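Local coordinates for protein MamA (Candidatus Magnetobacterium bavaricum, PDB 3VTX) that is a tetratricopeptide-repeat (TPR) protein, an all-helical solenoid of the kind that generally serves as a scaffold for protein-protein interactions, at residues N37-G46 and A58-D69; K89-I100 and A109-M120. All coordinates share one frame; numbering follows the deposited sequence. Where two conformers were deposited one is given.

Contact 1 of 2, residues N37-G46 and A58-D69; sequences NNVETLLKLG and AIESLKKFVVLD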
loop_
_atom_site.group_PDB
_atom_site.type_symbol
_atom_site.label_atom_id
_atom_site.label_comp_id
_atom_site.label_asym_id
_atom_site.label_seq_id
_atom_site.Cartn_x
_atom_site.Cartn_y
_atom_site.Cartn_z
ATOM N N ASN A 37 1.518 22.966 9.718
ATOM C CA ASN A 37 0.851 21.874 10.372
ATOM C C ASN A 37 -0.478 21.479 9.719
ATOM O O ASN A 37 -1.282 20.793 10.327
ATOM C CB ASN A 37 0.705 22.156 11.865
ATOM C CG ASN A 37 2.059 22.371 12.536
ATOM O OD1 ASN A 37 2.219 23.325 13.314
ATOM N ND2 ASN A 37 3.048 21.528 12.218
ATOM N N ASN A 38 -0.673 21.897 8.462
ATOM C CA ASN A 38 -1.878 21.577 7.719
ATOM C C ASN A 38 -1.793 20.092 7.328
ATOM O O ASN A 38 -1.130 19.748 6.336
ATOM C CB ASN A 38 -1.929 22.442 6.467
ATOM C CG ASN A 38 -3.267 22.384 5.775
ATOM O OD1 ASN A 38 -3.658 21.397 5.112
ATOM N ND2 ASN A 38 -4.022 23.462 5.957
ATOM N N VAL A 39 -2.453 19.240 8.092
ATOM C CA VAL A 39 -2.387 17.798 7.844
ATOM C C VAL A 39 -3.005 17.425 6.513
ATOM O O VAL A 39 -2.487 16.522 5.841
ATOM C CB VAL A 39 -2.976 16.953 9.015
ATOM C CG1 VAL A 39 -2.080 17.109 10.274
ATOM C CG2 VAL A 39 -4.402 17.323 9.285
ATOM N N GLU A 40 -4.056 18.122 6.070
ATOM C CA GLU A 40 -4.720 17.749 4.813
ATOM C C GLU A 40 -3.712 17.913 3.630
ATOM O O GLU A 40 -3.626 17.037 2.713
ATOM C CB GLU A 40 -5.892 18.664 4.539
ATOM C CG GLU A 40 -6.588 18.382 3.281
ATOM C CD GLU A 40 -7.949 19.037 3.126
ATOM O OE1 GLU A 40 -8.241 19.971 3.904
ATOM O OE2 GLU A 40 -8.696 18.593 2.212
ATOM N N THR A 41 -2.968 19.015 3.700
ATOM C CA THR A 41 -1.887 19.328 2.728
ATOM C C THR A 41 -0.701 18.392 2.813
ATOM O O THR A 41 -0.192 17.970 1.773
ATOM C CB THR A 41 -1.487 20.793 2.778
ATOM O OG1 THR A 41 -2.692 21.536 2.551
ATOM C CG2 THR A 41 -0.446 21.219 1.588
ATOM N N LEU A 42 -0.291 18.042 4.008
ATOM C CA LEU A 42 0.794 17.072 4.184
ATOM C C LEU A 42 0.452 15.748 3.528
ATOM O O LEU A 42 1.296 15.188 2.792
ATOM C CB LEU A 42 1.163 16.895 5.648
ATOM C CG LEU A 42 1.969 17.994 6.270
ATOM C CD1 LEU A 42 1.972 17.898 7.841
ATOM C CD2 LEU A 42 3.428 18.122 5.738
ATOM N N LEU A 43 -0.781 15.282 3.664
ATOM C CA LEU A 43 -1.181 14.008 3.078
ATOM C C LEU A 43 -1.249 14.141 1.559
ATOM O O LEU A 43 -0.841 13.274 0.838
ATOM C CB LEU A 43 -2.533 13.564 3.641
ATOM C CG LEU A 43 -2.985 12.224 3.122
ATOM C CD1 LEU A 43 -1.956 11.088 3.349
ATOM C CD2 LEU A 43 -4.360 11.888 3.832
ATOM N N LYS A 44 -1.793 15.245 1.058
ATOM C CA LYS A 44 -1.857 15.442 -0.369
ATOM C C LYS A 44 -0.479 15.571 -0.997
ATOM O O LYS A 44 -0.287 14.962 -2.100
ATOM C CB LYS A 44 -2.691 16.688 -0.747
ATOM C CG LYS A 44 -4.204 16.433 -0.661
ATOM C CD LYS A 44 -4.956 17.785 -0.667
ATOM C CE LYS A 44 -6.504 17.519 -0.800
ATOM N NZ LYS A 44 -7.177 18.807 -0.975
ATOM N N LEU A 45 0.449 16.272 -0.332
ATOM C CA LEU A 45 1.838 16.388 -0.889
ATOM C C LEU A 45 2.492 15.005 -0.900
ATOM O O LEU A 45 3.134 14.597 -1.857
ATOM C CB LEU A 45 2.653 17.418 -0.148
ATOM C CG LEU A 45 4.091 17.659 -0.557
ATOM C CD1 LEU A 45 4.092 18.024 -2.059
ATOM C CD2 LEU A 45 4.749 18.659 0.325
ATOM N N GLY A 46 2.318 14.262 0.181
ATOM C CA GLY A 46 2.815 12.871 0.230
ATOM C C GLY A 46 2.263 12.056 -0.921
ATOM O O GLY A 46 2.992 11.343 -1.599
ATOM N N ALA A 58 7.896 11.544 -0.401
ATOM C CA ALA A 58 6.629 11.371 0.226
ATOM C C ALA A 58 6.766 11.185 1.727
ATOM O O ALA A 58 6.009 11.786 2.506
ATOM C CB ALA A 58 5.836 10.192 -0.441
ATOM N N ILE A 59 7.690 10.340 2.122
ATOM C CA ILE A 59 7.907 9.995 3.539
ATOM C C ILE A 59 8.236 11.265 4.371
ATOM O O ILE A 59 7.790 11.406 5.524
ATOM C CB ILE A 59 9.028 8.911 3.652
ATOM C CG1 ILE A 59 8.508 7.556 3.156
ATOM C CG2 ILE A 59 9.567 8.790 5.165
ATOM C CD1 ILE A 59 9.681 6.566 2.939
ATOM N N GLU A 60 8.933 12.244 3.778
ATOM C CA GLU A 60 9.216 13.480 4.500
ATOM C C GLU A 60 7.921 14.132 4.965
ATOM O O GLU A 60 7.833 14.550 6.127
ATOM C CB GLU A 60 10.050 14.472 3.626
ATOM C CG GLU A 60 11.408 13.824 3.191
ATOM C CD GLU A 60 12.326 14.724 2.315
ATOM O OE1 GLU A 60 11.898 15.802 1.891
ATOM O OE2 GLU A 60 13.504 14.320 2.010
ATOM N N SER A 61 6.883 14.199 4.116
ATOM C CA SER A 61 5.588 14.745 4.484
ATOM C C SER A 61 4.766 13.820 5.371
ATOM O O SER A 61 4.076 14.268 6.254
ATOM C CB SER A 61 4.716 15.186 3.312
ATOM O OG SER A 61 5.279 16.345 2.734
ATOM N N LEU A 62 4.769 12.541 5.064
ATOM C CA LEU A 62 3.958 11.580 5.790
ATOM C C LEU A 62 4.528 11.459 7.230
ATOM O O LEU A 62 3.736 11.253 8.180
ATOM C CB LEU A 62 4.015 10.203 5.099
ATOM C CG LEU A 62 3.302 10.201 3.733
ATOM C CD1 LEU A 62 3.745 8.965 2.866
ATOM C CD2 LEU A 62 1.844 10.144 3.971
ATOM N N LYS A 63 5.846 11.527 7.445
ATOM C CA LYS A 63 6.423 11.542 8.805
ATOM C C LYS A 63 5.866 12.720 9.641
ATOM O O LYS A 63 5.473 12.538 10.835
ATOM C CB LYS A 63 7.985 11.561 8.837
ATOM C CG LYS A 63 8.581 10.154 8.536
ATOM C CD LYS A 63 10.102 10.306 8.388
ATOM C CE LYS A 63 10.884 8.980 8.299
ATOM N NZ LYS A 63 12.414 9.371 8.104
ATOM N N LYS A 64 5.829 13.893 9.032
ATOM C CA LYS A 64 5.294 15.112 9.685
ATOM C C LYS A 64 3.796 14.956 9.959
ATOM O O LYS A 64 3.337 15.289 11.056
ATOM C CB LYS A 64 5.530 16.348 8.853
ATOM C CG LYS A 64 6.963 16.710 8.712
ATOM C CD LYS A 64 7.049 17.890 7.729
ATOM C CE LYS A 64 8.472 18.282 7.284
ATOM N NZ LYS A 64 9.372 18.187 8.452
ATOM N N PHE A 65 3.041 14.381 9.011
ATOM C CA PHE A 65 1.646 14.127 9.203
ATOM C C PHE A 65 1.414 13.281 10.482
ATOM O O PHE A 65 0.518 13.590 11.275
ATOM C CB PHE A 65 1.049 13.415 7.992
ATOM C CG PHE A 65 -0.402 13.082 8.091
ATOM C CD1 PHE A 65 -0.850 12.000 8.856
ATOM C CD2 PHE A 65 -1.319 13.809 7.401
ATOM C CE1 PHE A 65 -2.234 11.727 8.896
ATOM C CE2 PHE A 65 -2.697 13.571 7.478
ATOM C CZ PHE A 65 -3.128 12.486 8.230
ATOM N N VAL A 66 2.131 12.174 10.622
ATOM C CA VAL A 66 1.791 11.236 11.695
ATOM C C VAL A 66 2.227 11.779 13.054
ATOM O O VAL A 66 1.714 11.315 14.091
ATOM C CB VAL A 66 2.259 9.757 11.429
ATOM C CG1 VAL A 66 1.502 9.198 10.223
ATOM C CG2 VAL A 66 3.776 9.565 11.297
ATOM N N VAL A 67 3.186 12.692 13.080
ATOM C CA VAL A 67 3.502 13.445 14.315
ATOM C C VAL A 67 2.288 14.213 14.796
ATOM O O VAL A 67 2.043 14.346 16.044
ATOM C CB VAL A 67 4.706 14.398 14.138
ATOM C CG1 VAL A 67 4.740 15.517 15.271
ATOM C CG2 VAL A 67 5.969 13.585 14.126
ATOM N N LEU A 68 1.522 14.722 13.861
ATOM C CA LEU A 68 0.421 15.597 14.156
ATOM C C LEU A 68 -0.880 14.849 14.211
ATOM O O LEU A 68 -1.761 15.298 14.915
ATOM C CB LEU A 68 0.280 16.712 13.107
ATOM C CG LEU A 68 1.369 17.716 13.018
ATOM C CD1 LEU A 68 1.454 18.379 11.587
ATOM C CD2 LEU A 68 1.108 18.721 14.127
ATOM N N ASP A 69 -0.989 13.685 13.545
ATOM C CA ASP A 69 -2.243 12.944 13.416
ATOM C C ASP A 69 -1.979 11.449 13.376
ATOM O O ASP A 69 -1.468 10.951 12.395
ATOM C CB ASP A 69 -2.981 13.412 12.192
ATOM C CG ASP A 69 -4.423 12.848 12.087
ATOM O OD1 ASP A 69 -4.694 11.737 12.631
ATOM O OD2 ASP A 69 -5.250 13.464 11.358
#
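A close antiparallel helix pair of the TPR solenoid is formed where Leu42 and Gly46 of helix 39-51 meet Ser61, Phe65 and Ala58 of helix 55-68. The axes of the two short segments approach to 8.0 Å at 154°. Leu42 is a knob in the hole made by Ser61, Lys64, Phe65 and Leu68. Its CD1 branch meets Leu68 CD1 at 3.8 Å, the two side chains crossing at about a right angle. Its CD2 branch lies near Ser61 OG.

The backbones come closest at Gly46. The glycine has no side chain in the way, and its O lies 3.3 Å from Ala58 CB. Such small residues on facing helices are a hallmark of TPR packing. Phe65 has CG anti to its backbone N (chi1 179°), which swings the ring toward helix 39-51. Val39 O lies at the ring edge, in its plane, 3.3 Å from Phe65 CD2. Val39 CB packs on Phe65 CE2, and Leu43 CB approaches the Phe65 ring obliquely, near CE2. Leu43 CD1 also touches Leu62 CD2 at 4.0 Å. At the helix start Asn38 is the N-cap, and its OD1 accepts from Thr41 N (2.9 Å) in the carbonyl plane and from Thr41 OG1 above that plane.

Contact 2 of 2, residues K89-I100 and A109-M120; sequences KQAAIDALQRAI and AYYKLGLVYDSM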
loop_
_atom_site.group_PDB
_atom_site.type_symbol
_atom_site.label_atom_id
_atom_site.label_comp_id
_atom_site.label_asym_id
_atom_site.label_seq_id
_atom_site.Cartn_x
_atom_site.Cartn_y
_atom_site.Cartn_z
ATOM N N LYS A 89 12.452 -1.785 6.193
ATOM C CA LYS A 89 11.399 -2.831 6.358
ATOM C C LYS A 89 10.809 -2.812 7.725
ATOM O O LYS A 89 9.610 -2.978 7.849
ATOM C CB LYS A 89 11.992 -4.194 6.039
ATOM C CG LYS A 89 12.217 -4.398 4.587
ATOM C CD LYS A 89 12.790 -5.717 4.310
ATOM C CE LYS A 89 13.131 -5.881 2.864
ATOM N NZ LYS A 89 13.554 -7.309 2.607
ATOM N N GLN A 90 11.604 -2.530 8.769
ATOM C CA GLN A 90 10.980 -2.410 10.067
ATOM C C GLN A 90 10.105 -1.189 10.206
ATOM O O GLN A 90 9.086 -1.232 10.874
ATOM C CB GLN A 90 12.017 -2.436 11.196
ATOM C CG GLN A 90 11.406 -2.508 12.608
ATOM C CD GLN A 90 10.530 -3.722 12.788
ATOM O OE1 GLN A 90 10.966 -4.834 12.530
ATOM N NE2 GLN A 90 9.279 -3.502 13.162
ATOM N N ALA A 91 10.474 -0.083 9.554
ATOM C CA ALA A 91 9.606 1.058 9.613
ATOM C C ALA A 91 8.310 0.733 8.837
ATOM O O ALA A 91 7.283 1.322 9.104
ATOM C CB ALA A 91 10.320 2.335 8.979
ATOM N N ALA A 92 8.425 -0.079 7.808
ATOM C CA ALA A 92 7.283 -0.465 6.988
ATOM C C ALA A 92 6.312 -1.274 7.856
ATOM O O ALA A 92 5.136 -1.031 7.844
ATOM C CB ALA A 92 7.688 -1.255 5.748
ATOM N N ILE A 93 6.848 -2.299 8.512
ATOM C CA ILE A 93 6.051 -3.124 9.446
ATOM C C ILE A 93 5.375 -2.230 10.459
ATOM O O ILE A 93 4.178 -2.345 10.707
ATOM C CB ILE A 93 6.929 -4.184 10.139
ATOM C CG1 ILE A 93 7.398 -5.261 9.147
ATOM C CG2 ILE A 93 6.171 -4.888 11.264
ATOM C CD1 ILE A 93 8.580 -6.058 9.679
ATOM N N ASP A 94 6.161 -1.381 11.120
ATOM C CA ASP A 94 5.597 -0.562 12.208
ATOM C C ASP A 94 4.394 0.243 11.715
ATOM O O ASP A 94 3.325 0.180 12.305
ATOM C CB ASP A 94 6.619 0.366 12.846
ATOM C CG ASP A 94 7.731 -0.363 13.610
ATOM O OD1 ASP A 94 7.668 -1.599 13.926
ATOM O OD2 ASP A 94 8.744 0.339 13.859
ATOM N N ALA A 95 4.539 0.926 10.573
ATOM C CA ALA A 95 3.479 1.660 10.005
ATOM C C ALA A 95 2.312 0.852 9.535
ATOM O O ALA A 95 1.191 1.239 9.762
ATOM C CB ALA A 95 4.005 2.548 8.798
ATOM N N LEU A 96 2.558 -0.288 8.884
ATOM C CA LEU A 96 1.469 -1.086 8.389
ATOM C C LEU A 96 0.659 -1.669 9.575
ATOM O O LEU A 96 -0.578 -1.736 9.481
ATOM C CB LEU A 96 1.968 -2.231 7.511
ATOM C CG LEU A 96 2.603 -1.731 6.219
ATOM C CD1 LEU A 96 3.469 -2.762 5.546
ATOM C CD2 LEU A 96 1.511 -1.291 5.265
ATOM N N GLN A 97 1.361 -2.041 10.644
ATOM C CA GLN A 97 0.722 -2.525 11.890
ATOM C C GLN A 97 -0.204 -1.432 12.432
ATOM O O GLN A 97 -1.347 -1.713 12.894
ATOM C CB GLN A 97 1.759 -2.883 12.974
ATOM C CG GLN A 97 2.446 -4.240 12.807
ATOM C CD GLN A 97 3.489 -4.480 13.886
ATOM O OE1 GLN A 97 3.901 -3.558 14.576
ATOM N NE2 GLN A 97 3.919 -5.717 14.025
ATOM N N ARG A 98 0.282 -0.210 12.407
ATOM C CA ARG A 98 -0.544 0.892 12.839
ATOM C C ARG A 98 -1.739 1.082 11.985
ATOM O O ARG A 98 -2.802 1.353 12.506
ATOM C CB ARG A 98 0.219 2.177 13.041
ATOM C CG ARG A 98 1.146 2.086 14.276
ATOM C CD ARG A 98 1.734 3.409 14.744
ATOM N NE ARG A 98 3.193 3.433 14.585
ATOM C CZ ARG A 98 4.100 2.984 15.456
ATOM N NH1 ARG A 98 3.750 2.462 16.631
ATOM N NH2 ARG A 98 5.384 3.081 15.142
ATOM N N ALA A 99 -1.598 0.920 10.662
ATOM C CA ALA A 99 -2.734 1.034 9.760
ATOM C C ALA A 99 -3.814 -0.001 10.076
ATOM O O ALA A 99 -5.051 0.260 10.030
ATOM C CB ALA A 99 -2.279 0.842 8.282
ATOM N N ILE A 100 -3.356 -1.208 10.297
ATOM C CA ILE A 100 -4.226 -2.344 10.536
ATOM C C ILE A 100 -4.905 -2.164 11.917
ATOM O O ILE A 100 -6.037 -2.597 12.130
ATOM C CB ILE A 100 -3.416 -3.643 10.502
ATOM C CG1 ILE A 100 -3.120 -3.957 9.027
ATOM C CG2 ILE A 100 -4.167 -4.817 11.189
ATOM C CD1 ILE A 100 -1.970 -4.945 8.900
ATOM N N ALA A 109 -3.398 -3.262 3.408
ATOM C CA ALA A 109 -2.400 -3.208 4.430
ATOM C C ALA A 109 -1.946 -4.566 4.850
ATOM O O ALA A 109 -0.737 -4.752 5.064
ATOM C CB ALA A 109 -2.941 -2.411 5.662
ATOM N N TYR A 110 -2.866 -5.521 5.013
ATOM C CA TYR A 110 -2.465 -6.851 5.417
ATOM C C TYR A 110 -1.622 -7.464 4.265
ATOM O O TYR A 110 -0.636 -8.157 4.538
ATOM C CB TYR A 110 -3.607 -7.790 5.629
ATOM C CG TYR A 110 -4.327 -7.616 6.959
ATOM C CD1 TYR A 110 -5.552 -7.009 6.987
ATOM C CD2 TYR A 110 -3.767 -8.054 8.136
ATOM C CE1 TYR A 110 -6.235 -6.871 8.210
ATOM C CE2 TYR A 110 -4.452 -7.906 9.384
ATOM C CZ TYR A 110 -5.682 -7.287 9.366
ATOM O OH TYR A 110 -6.434 -7.181 10.583
ATOM N N TYR A 111 -2.036 -7.243 3.016
ATOM C CA TYR A 111 -1.302 -7.817 1.854
ATOM C C TYR A 111 0.120 -7.252 1.797
ATOM O O TYR A 111 1.097 -8.008 1.765
ATOM C CB TYR A 111 -2.020 -7.677 0.537
ATOM C CG TYR A 111 -1.390 -8.462 -0.575
ATOM C CD1 TYR A 111 -1.220 -9.821 -0.415
ATOM C CD2 TYR A 111 -0.885 -7.864 -1.680
ATOM C CE1 TYR A 111 -0.586 -10.588 -1.405
ATOM C CE2 TYR A 111 -0.224 -8.621 -2.676
ATOM C CZ TYR A 111 -0.106 -9.971 -2.504
ATOM O OH TYR A 111 0.533 -10.690 -3.505
ATOM N N LYS A 112 0.239 -5.948 1.902
ATOM C CA LYS A 112 1.565 -5.317 1.917
ATOM C C LYS A 112 2.419 -5.818 3.080
ATOM O O LYS A 112 3.653 -6.075 2.924
ATOM C CB LYS A 112 1.476 -3.769 1.965
ATOM C CG LYS A 112 1.061 -3.055 0.677
ATOM C CD LYS A 112 2.117 -2.918 -0.448
ATOM C CE LYS A 112 1.898 -1.586 -1.235
ATOM N NZ LYS A 112 2.815 -1.503 -2.417
ATOM N N LEU A 113 1.824 -5.978 4.276
ATOM C CA LEU A 113 2.528 -6.442 5.452
ATOM C C LEU A 113 3.046 -7.828 5.207
ATOM O O LEU A 113 4.187 -8.141 5.515
ATOM C CB LEU A 113 1.571 -6.442 6.701
ATOM C CG LEU A 113 2.247 -6.973 7.930
ATOM C CD1 LEU A 113 3.422 -6.024 8.469
ATOM C CD2 LEU A 113 1.108 -7.117 9.028
ATOM N N GLY A 114 2.223 -8.639 4.575
ATOM C CA GLY A 114 2.651 -9.973 4.202
ATOM C C GLY A 114 3.830 -9.987 3.206
ATOM O O GLY A 114 4.814 -10.755 3.391
ATOM N N LEU A 115 3.779 -9.078 2.231
ATOM C CA LEU A 115 4.847 -8.932 1.250
ATOM C C LEU A 115 6.128 -8.543 1.982
ATOM O O LEU A 115 7.232 -9.096 1.683
ATOM C CB LEU A 115 4.528 -7.905 0.189
ATOM C CG LEU A 115 3.404 -8.330 -0.766
ATOM C CD1 LEU A 115 3.175 -7.143 -1.741
ATOM C CD2 LEU A 115 3.670 -9.658 -1.585
ATOM N N VAL A 116 6.040 -7.613 2.902
ATOM C CA VAL A 116 7.216 -7.168 3.649
ATOM C C VAL A 116 7.803 -8.372 4.468
ATOM O O VAL A 116 9.029 -8.663 4.344
ATOM C CB VAL A 116 6.926 -5.988 4.544
ATOM C CG1 VAL A 116 8.219 -5.562 5.337
ATOM C CG2 VAL A 116 6.453 -4.797 3.782
ATOM N N TYR A 117 6.980 -9.070 5.216
ATOM C CA TYR A 117 7.434 -10.226 6.010
ATOM C C TYR A 117 8.051 -11.294 5.150
ATOM O O TYR A 117 9.146 -11.766 5.418
ATOM C CB TYR A 117 6.309 -10.821 6.766
ATOM C CG TYR A 117 5.962 -10.107 8.073
ATOM C CD1 TYR A 117 6.933 -9.705 9.010
ATOM C CD2 TYR A 117 4.619 -9.964 8.410
ATOM C CE1 TYR A 117 6.537 -9.096 10.206
ATOM C CE2 TYR A 117 4.252 -9.352 9.615
ATOM C CZ TYR A 117 5.208 -8.953 10.477
ATOM O OH TYR A 117 4.772 -8.382 11.656
ATOM N N ASP A 118 7.454 -11.559 4.001
ATOM C CA ASP A 118 8.004 -12.634 3.191
ATOM C C ASP A 118 9.382 -12.219 2.649
ATOM O O ASP A 118 10.275 -13.084 2.523
ATOM C CB ASP A 118 7.110 -13.022 2.044
ATOM C CG ASP A 118 7.388 -14.488 1.530
ATOM O OD1 ASP A 118 7.453 -15.387 2.372
ATOM O OD2 ASP A 118 7.599 -14.615 0.278
ATOM N N SER A 119 9.534 -10.941 2.353
ATOM C CA SER A 119 10.798 -10.426 1.841
ATOM C C SER A 119 11.906 -10.554 2.829
ATOM O O SER A 119 13.072 -10.506 2.412
ATOM C CB SER A 119 10.748 -8.998 1.344
ATOM O OG SER A 119 10.728 -8.079 2.431
ATOM N N MET A 120 11.557 -10.623 4.082
ATOM C CA MET A 120 12.492 -10.776 5.201
ATOM C C MET A 120 12.734 -12.218 5.590
ATOM O O MET A 120 13.553 -12.474 6.492
ATOM C CB MET A 120 11.929 -10.022 6.398
ATOM C CG MET A 120 11.903 -8.547 6.168
ATOM S SD MET A 120 10.849 -7.774 7.475
ATOM C CE MET A 120 11.765 -8.149 8.989
#
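Lys89 starts helix 89-102 and reaches across to Ser119 of segment 109-120. The antiparallel helices 89-102 and 107-119 belong to successive TPR motifs, and the axes of the two short segments come within 9.4 Å at 157°. Lys89 is stretched out straight from CG, and NZ donates to Ser119 OG at 2.9 Å. Ser119 OG in turn donates to Val116 O, so the Ser119 hydroxyl links the lysine to the Val116 carbonyl. The Met120 side chain runs alongside the lysine the other way, with its CG in tight contact with Lys89 CD.

Ala92 CB touches Val116 CG2. Val116 is a knob among Lys89, Ala92, Ile93 and Leu96. With CG1 beside the backbone N (chi1 -69°) and CD1 extended beyond it, the Ile93 branch points to segment 109-120. There CD1 meets Met120 SD tip to tip at 3.6 Å. The same CD1 lies 3.7 Å from Tyr117 CE1, where the side chains cross at about a right angle.

Leu96 is the reciprocal knob, set among Ala109, Lys112, Leu113 and Val116. Its CD1 rests 3.8 Å from Leu113 CA.

Ala99 CB meets Ala109 CB. Ile100 CG1 packs on Ala109 CB at 3.7 Å, and its CD1 touches Leu113 CD2. Tyr110 OH is hydrogen-bonded to Thr104 O, while Ile100 CD1 makes a CH-pi contact over one face of the Tyr110 ring, 4.0 Å from its centroid.

Overall arrangement
Along the chain contact 1 is complete before contact 2 begins. Their centres are 20 Å apart, and their nearest atoms, about 7 Å apart, do not touch. They share no helix. Contact 1 joins helices 39-51 and 55-68, and contact 2 joins helices 89-102 and 107-119. Helix 73-85 comes between them in sequence and touches both: Ile78 meets Leu62 of contact 1, and Phe84 meets Val116 of contact 2. Contact 1 lies farther from the centre of the chain, toward the N-terminal end, and contact 2 nearer the middle. Both are antiparallel pairs of consecutive helices, the repeating arrangement that builds the TPR solenoid of MamA. Contact 2 joins neighbouring repeats.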